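Dihydrodipicolinate synthase (Bacillus anthracis, PDB 1XKY) probably catalyses the condensation of pyruvate with aspartate semialdehyde that leads into the diaminopimelate branch of lysine biosynthesis. Local coordinates at residues T36-Y41 with A217-G222; T18-P23 with N40-N45. All coordinates share one frame; numbering follows the deposited sequence.

Contact 1 of 2, residues T36-Y41 with A217-G222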
loop_
_atom_site.group_PDB
_atom_site.type_symbol
_atom_site.label_atom_id
_atom_site.label_comp_id
_atom_site.label_asym_id
_atom_site.label_seq_id
_atom_site.Cartn_x
_atom_site.Cartn_y
_atom_site.Cartn_z
ATOM N N THR A 36 -8.330 -5.140 39.736
ATOM C CA THR A 36 -9.181 -4.296 40.582
ATOM C C THR A 36 -8.600 -2.884 40.675
ATOM O O THR A 36 -9.307 -1.900 40.444
ATOM C CB THR A 36 -9.359 -4.904 41.987
ATOM O OG1 THR A 36 -9.919 -6.215 41.865
ATOM C CG2 THR A 36 -10.274 -4.040 42.865
ATOM N N LYS A 37 -7.305 -2.786 40.959
ATOM C CA LYS A 37 -6.646 -1.484 41.032
ATOM C C LYS A 37 -6.784 -0.715 39.716
ATOM O O LYS A 37 -7.110 0.479 39.714
ATOM C CB LYS A 37 -5.168 -1.641 41.396
ATOM C CG LYS A 37 -4.495 -0.331 41.778
ATOM C CD LYS A 37 -2.966 -0.458 41.849
ATOM C CE LYS A 37 -2.474 -1.118 43.130
ATOM N NZ LYS A 37 -2.363 -2.603 43.016
ATOM N N LEU A 38 -6.559 -1.411 38.602
ATOM C CA LEU A 38 -6.593 -0.781 37.280
ATOM C C LEU A 38 -7.986 -0.280 36.914
ATOM O O LEU A 38 -8.130 0.825 36.402
ATOM C CB LEU A 38 -6.098 -1.753 36.195
ATOM C CG LEU A 38 -6.194 -1.238 34.748
ATOM C CD1 LEU A 38 -5.341 -0.005 34.566
ATOM C CD2 LEU A 38 -5.779 -2.324 33.762
ATOM N N VAL A 39 -9.003 -1.105 37.155
ATOM C CA VAL A 39 -10.395 -0.731 36.863
ATOM C C VAL A 39 -10.794 0.534 37.627
ATOM O O VAL A 39 -11.357 1.469 37.049
ATOM C CB VAL A 39 -11.376 -1.876 37.180
ATOM C CG1 VAL A 39 -12.819 -1.388 37.154
ATOM C CG2 VAL A 39 -11.196 -3.028 36.185
ATOM N N ASN A 40 -10.472 0.575 38.916
ATOM C CA ASN A 40 -10.800 1.753 39.735
ATOM C C ASN A 40 -10.059 3.009 39.287
ATOM O O ASN A 40 -10.642 4.108 39.229
ATOM C CB ASN A 40 -10.542 1.461 41.212
ATOM C CG ASN A 40 -11.617 0.577 41.811
ATOM O OD1 ASN A 40 -12.807 0.846 41.650
ATOM N ND2 ASN A 40 -11.209 -0.481 42.493
ATOM N N TYR A 41 -8.782 2.831 38.958
ATOM C CA TYR A 41 -7.980 3.913 38.395
ATOM C C TYR A 41 -8.626 4.499 37.125
ATOM O O TYR A 41 -8.806 5.723 37.005
ATOM C CB TYR A 41 -6.547 3.440 38.112
ATOM C CG TYR A 41 -5.770 4.447 37.284
ATOM C CD1 TYR A 41 -5.114 5.516 37.887
ATOM C CD2 TYR A 41 -5.746 4.354 35.896
ATOM C CE1 TYR A 41 -4.427 6.462 37.128
ATOM C CE2 TYR A 41 -5.055 5.286 35.124
ATOM C CZ TYR A 41 -4.400 6.343 35.741
ATOM O OH TYR A 41 -3.718 7.276 34.970
ATOM N N ALA A 217 -4.517 5.229 24.943
ATOM C CA ALA A 217 -3.840 6.333 25.652
ATOM C C ALA A 217 -4.511 6.763 26.953
ATOM O O ALA A 217 -3.855 7.296 27.848
ATOM C CB ALA A 217 -3.695 7.536 24.733
ATOM N N SER A 218 -5.820 6.549 27.040
ATOM C CA SER A 218 -6.590 6.817 28.251
ATOM C C SER A 218 -6.054 6.103 29.501
ATOM O O SER A 218 -6.370 6.505 30.609
ATOM C CB SER A 218 -8.043 6.405 28.025
ATOM O OG SER A 218 -8.096 5.033 27.701
ATOM N N HIS A 219 -5.270 5.035 29.323
ATOM C CA HIS A 219 -4.550 4.416 30.444
ATOM C C HIS A 219 -3.590 5.386 31.150
ATOM O O HIS A 219 -3.339 5.229 32.340
ATOM C CB HIS A 219 -3.728 3.209 29.988
ATOM C CG HIS A 219 -4.538 2.004 29.624
ATOM N ND1 HIS A 219 -4.866 1.030 30.539
ATOM C CD2 HIS A 219 -5.022 1.576 28.432
ATOM C CE1 HIS A 219 -5.547 0.072 29.935
ATOM N NE2 HIS A 219 -5.652 0.378 28.655
ATOM N N VAL A 220 -3.032 6.350 30.415
ATOM C CA VAL A 220 -2.048 7.279 30.971
ATOM C C VAL A 220 -2.431 8.760 30.910
ATOM O O VAL A 220 -1.972 9.537 31.744
ATOM C CB VAL A 220 -0.635 7.093 30.341
ATOM C CG1 VAL A 220 -0.046 5.750 30.762
ATOM C CG2 VAL A 220 -0.669 7.231 28.808
ATOM N N ILE A 221 -3.256 9.155 29.943
ATOM C CA ILE A 221 -3.656 10.561 29.835
ATOM C C ILE A 221 -5.171 10.724 29.689
ATOM O O ILE A 221 -5.640 11.594 28.971
ATOM C CB ILE A 221 -2.910 11.281 28.683
ATOM C CG1 ILE A 221 -3.042 10.489 27.375
ATOM C CG2 ILE A 221 -1.434 11.496 29.059
ATOM C CD1 ILE A 221 -2.766 11.319 26.116
ATOM N N GLY A 222 -5.926 9.900 30.408
ATOM C CA GLY A 222 -7.380 9.971 30.389
ATOM C C GLY A 222 -7.922 11.328 30.806
ATOM O O GLY A 222 -8.867 11.823 30.197
HETATM O O HOH W 1 -5.017 8.097 32.698
#
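Leu38 meets His219 first along 36-41. Its methyl CD1 comes to the edge of the imidazole, near the ring plane, with CD1 4.2 Å from His219 ND1. CB of Leu38 points neither at 217-222 nor away from it. With CG anti to the backbone N (chi1 175°), the branch still reaches the histidine. His219 ND1 is buried here and has no polar partner in the model. The other ring nitrogen, NE2, is hydrogen-bonded to the carbonyl of Ala19. That would suit a ring with its proton on NE2 and a bare ND1 facing the methyl. Val263 and Leu267 of helix 261-269 also pack on the imidazole.

The two helices belong to the outer layer of a TIM barrel. Helix 32-44 follows the first strand and helix 218-234 follows the eighth, so the contact lies where the helical ring closes. The short segment axes approach to 11.4 Å and cross at 41°. This is too wide for backbone contact, and the side chains of Leu38, Tyr41 and His219 span the distance.

Tyr41 lies one turn beyond Leu38. Its CB points at 217-222, and the ring presents its edge to the carbonyl oxygen of His219, which sits near the ring plane with His219 O 3.3 Å from Tyr41 CE2. The hydroxyl reaches a water, at 2.7 Å from Tyr41 OH. That water donates to Ser218 O at 3.0 Å and accepts from Gly222 N at 3.1 Å. It thus joins a carbonyl to the N-H four residues later, near the N-terminal end of helix 218-234. This one water links Tyr41 to the helix backbone. Leu272, from a loop, also packs on Tyr41.

Contact 2 of 2, residues T18-P23 with N40-N45; sequences TAMVTP and NYLIDN
Leu42 puts one methyl, CD1, against both Thr18 and Met20. The nearer partner is Met20, with CG 3.7 Å from Leu42 CD1, and its sulfur is close behind, with Met20 SD 4.0 Å from the same methyl. Thr18 offers its methyl, CG2 lying 4.0 Å from Leu42 CD1. The contact between the segments is wholly apolar.

The conformations explain this. Leu42 has CG anti to the carbonyl carbon and beside the backbone N. Its second torsion is nearly extended and carries CD1 out to both partners. In Thr18, chi1 of -64° sets OG1 anti to the carbonyl carbon and CG2 anti to the backbone N, which turns the methyl to the helix and leaves OG1 for polar partners. OG1 bonds to the hydroxyls of Thr47 and Ser218. Met20 is extended through its first two torsions and bends only at chi3 (67°), so CG and SD, rather than the terminal methyl, face the leucine. The intervening Ala19 points away from the helix and is the centre of an inverse gamma turn.

Strand 16-19, helix 32-44 and strand 49-52 form the first beta-alpha-beta unit of the TIM barrel. Leu42 packs on the helix-facing side of the first strand at Thr18, and on Met20 close by. Backbone bonds from Thr18 to Ala49 and Val51 tie that strand to the second.

Past Leu42 the helix comes to its end. Asn45 folds back there, and its ND2 donates to Tyr41 O at 2.8 Å in a nearly straight bond (166° at the hydrogen). The same ND2 sits over one face of the Tyr41 ring, displaced toward the rim.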
loop_
_atom_site.group_PDB
_atom_site.type_symbol
_atom_site.label_atom_id
_atom_site.label_comp_id
_atom_site.label_asym_id
_atom_site.label_seq_id
_atom_site.Cartn_x
_atom_site.Cartn_y
_atom_site.Cartn_z
ATOM N N THR A 18 -12.367 2.523 27.183
ATOM C CA THR A 18 -10.976 2.158 27.292
ATOM C C THR A 18 -10.804 0.681 27.001
ATOM O O THR A 18 -11.506 -0.166 27.582
ATOM C CB THR A 18 -10.388 2.521 28.674
ATOM O OG1 THR A 18 -10.421 3.944 28.831
ATOM C CG2 THR A 18 -8.953 2.035 28.805
ATOM N N ALA A 19 -9.888 0.410 26.067
ATOM C CA ALA A 19 -9.460 -0.935 25.698
ATOM C C ALA A 19 -8.450 -1.420 26.722
ATOM O O ALA A 19 -7.240 -1.284 26.540
ATOM C CB ALA A 19 -8.842 -0.935 24.299
ATOM N N MET A 20 -8.964 -2.002 27.796
ATOM C CA MET A 20 -8.167 -2.261 28.986
ATOM C C MET A 20 -7.167 -3.394 28.807
ATOM O O MET A 20 -7.507 -4.460 28.304
ATOM C CB MET A 20 -9.084 -2.592 30.163
ATOM C CG MET A 20 -8.412 -2.489 31.494
ATOM S SD MET A 20 -9.508 -2.955 32.835
ATOM C CE MET A 20 -9.738 -4.695 32.523
ATOM N N VAL A 21 -5.936 -3.157 29.252
ATOM C CA VAL A 21 -4.937 -4.211 29.359
ATOM C C VAL A 21 -5.355 -5.260 30.395
ATOM O O VAL A 21 -6.160 -4.995 31.291
ATOM C CB VAL A 21 -3.512 -3.650 29.704
ATOM C CG1 VAL A 21 -3.055 -2.674 28.637
ATOM C CG2 VAL A 21 -3.480 -2.993 31.100
ATOM N N THR A 22 -4.814 -6.462 30.253
ATOM C CA THR A 22 -5.045 -7.530 31.225
ATOM C C THR A 22 -3.793 -7.693 32.095
ATOM O O THR A 22 -2.764 -8.197 31.616
ATOM C CB THR A 22 -5.385 -8.861 30.530
ATOM O OG1 THR A 22 -6.525 -8.685 29.677
ATOM C CG2 THR A 22 -5.700 -9.941 31.563
ATOM N N PRO A 23 -3.851 -7.225 33.358
ATOM C CA PRO A 23 -2.700 -7.402 34.246
ATOM C C PRO A 23 -2.321 -8.867 34.477
ATOM O O PRO A 23 -3.199 -9.705 34.718
ATOM C CB PRO A 23 -3.160 -6.749 35.563
ATOM C CG PRO A 23 -4.229 -5.802 35.166
ATOM C CD PRO A 23 -4.925 -6.448 34.009
ATOM N N ASN A 40 -10.472 0.575 38.916
ATOM C CA ASN A 40 -10.800 1.753 39.735
ATOM C C ASN A 40 -10.059 3.009 39.287
ATOM O O ASN A 40 -10.642 4.108 39.229
ATOM C CB ASN A 40 -10.542 1.461 41.212
ATOM C CG ASN A 40 -11.617 0.577 41.811
ATOM O OD1 ASN A 40 -12.807 0.846 41.650
ATOM N ND2 ASN A 40 -11.209 -0.481 42.493
ATOM N N TYR A 41 -8.782 2.831 38.958
ATOM C CA TYR A 41 -7.980 3.913 38.395
ATOM C C TYR A 41 -8.626 4.499 37.125
ATOM O O TYR A 41 -8.806 5.723 37.005
ATOM C CB TYR A 41 -6.547 3.440 38.112
ATOM C CG TYR A 41 -5.770 4.447 37.284
ATOM C CD1 TYR A 41 -5.114 5.516 37.887
ATOM C CD2 TYR A 41 -5.746 4.354 35.896
ATOM C CE1 TYR A 41 -4.427 6.462 37.128
ATOM C CE2 TYR A 41 -5.055 5.286 35.124
ATOM C CZ TYR A 41 -4.400 6.343 35.741
ATOM O OH TYR A 41 -3.718 7.276 34.970
ATOM N N LEU A 42 -8.990 3.634 36.186
ATOM C CA LEU A 42 -9.565 4.103 34.917
ATOM C C LEU A 42 -10.843 4.903 35.138
ATOM O O LEU A 42 -11.002 5.995 34.588
ATOM C CB LEU A 42 -9.825 2.934 33.959
ATOM C CG LEU A 42 -8.560 2.227 33.452
ATOM C CD1 LEU A 42 -8.943 0.994 32.636
ATOM C CD2 LEU A 42 -7.679 3.172 32.660
ATOM N N ILE A 43 -11.735 4.371 35.968
ATOM C CA ILE A 43 -13.003 5.031 36.251
ATOM C C ILE A 43 -12.816 6.428 36.882
ATOM O O ILE A 43 -13.588 7.340 36.587
ATOM C CB ILE A 43 -13.933 4.118 37.092
ATOM C CG1 ILE A 43 -14.352 2.895 36.260
ATOM C CG2 ILE A 43 -15.168 4.874 37.561
ATOM C CD1 ILE A 43 -15.077 1.810 37.054
ATOM N N ASP A 44 -11.781 6.595 37.701
ATOM C CA ASP A 44 -11.456 7.906 38.298
ATOM C C ASP A 44 -10.627 8.807 37.388
ATOM O O ASP A 44 -10.359 9.959 37.741
ATOM C CB ASP A 44 -10.700 7.725 39.614
ATOM C CG ASP A 44 -11.533 7.042 40.681
ATOM O OD1 ASP A 44 -12.781 7.041 40.578
ATOM O OD2 ASP A 44 -10.925 6.493 41.626
ATOM N N ASN A 45 -10.237 8.289 36.221
ATOM C CA ASN A 45 -9.415 9.026 35.267
ATOM C C ASN A 45 -10.060 9.147 33.878
ATOM O O ASN A 45 -9.390 9.033 32.860
ATOM C CB ASN A 45 -8.018 8.393 35.200
ATOM C CG ASN A 45 -7.161 8.766 36.394
ATOM O OD1 ASN A 45 -6.464 9.776 36.360
ATOM N ND2 ASN A 45 -7.236 7.980 37.469
#

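In the fold
The centres of contacts 1 and 2 lie about 3 Å apart, and the two share helix 32-44, with Asn40 and Tyr41 in both. Along the chain, 18-23 comes first, then 36-41 and 40-45 on the one helix, and 217-222 far later. Contact 2 is local, within the first beta-alpha-beta unit. Contact 1 joins that unit to the last helix of the barrel proper. The sites touch directly: His219 CE1 packs 3.3 Å from Val21 N, and Leu38 CD2 packs 3.5 Å from Met20 CG. Together they make one continuous, largely buried packing region where the first and eighth strands meet and the barrel closes.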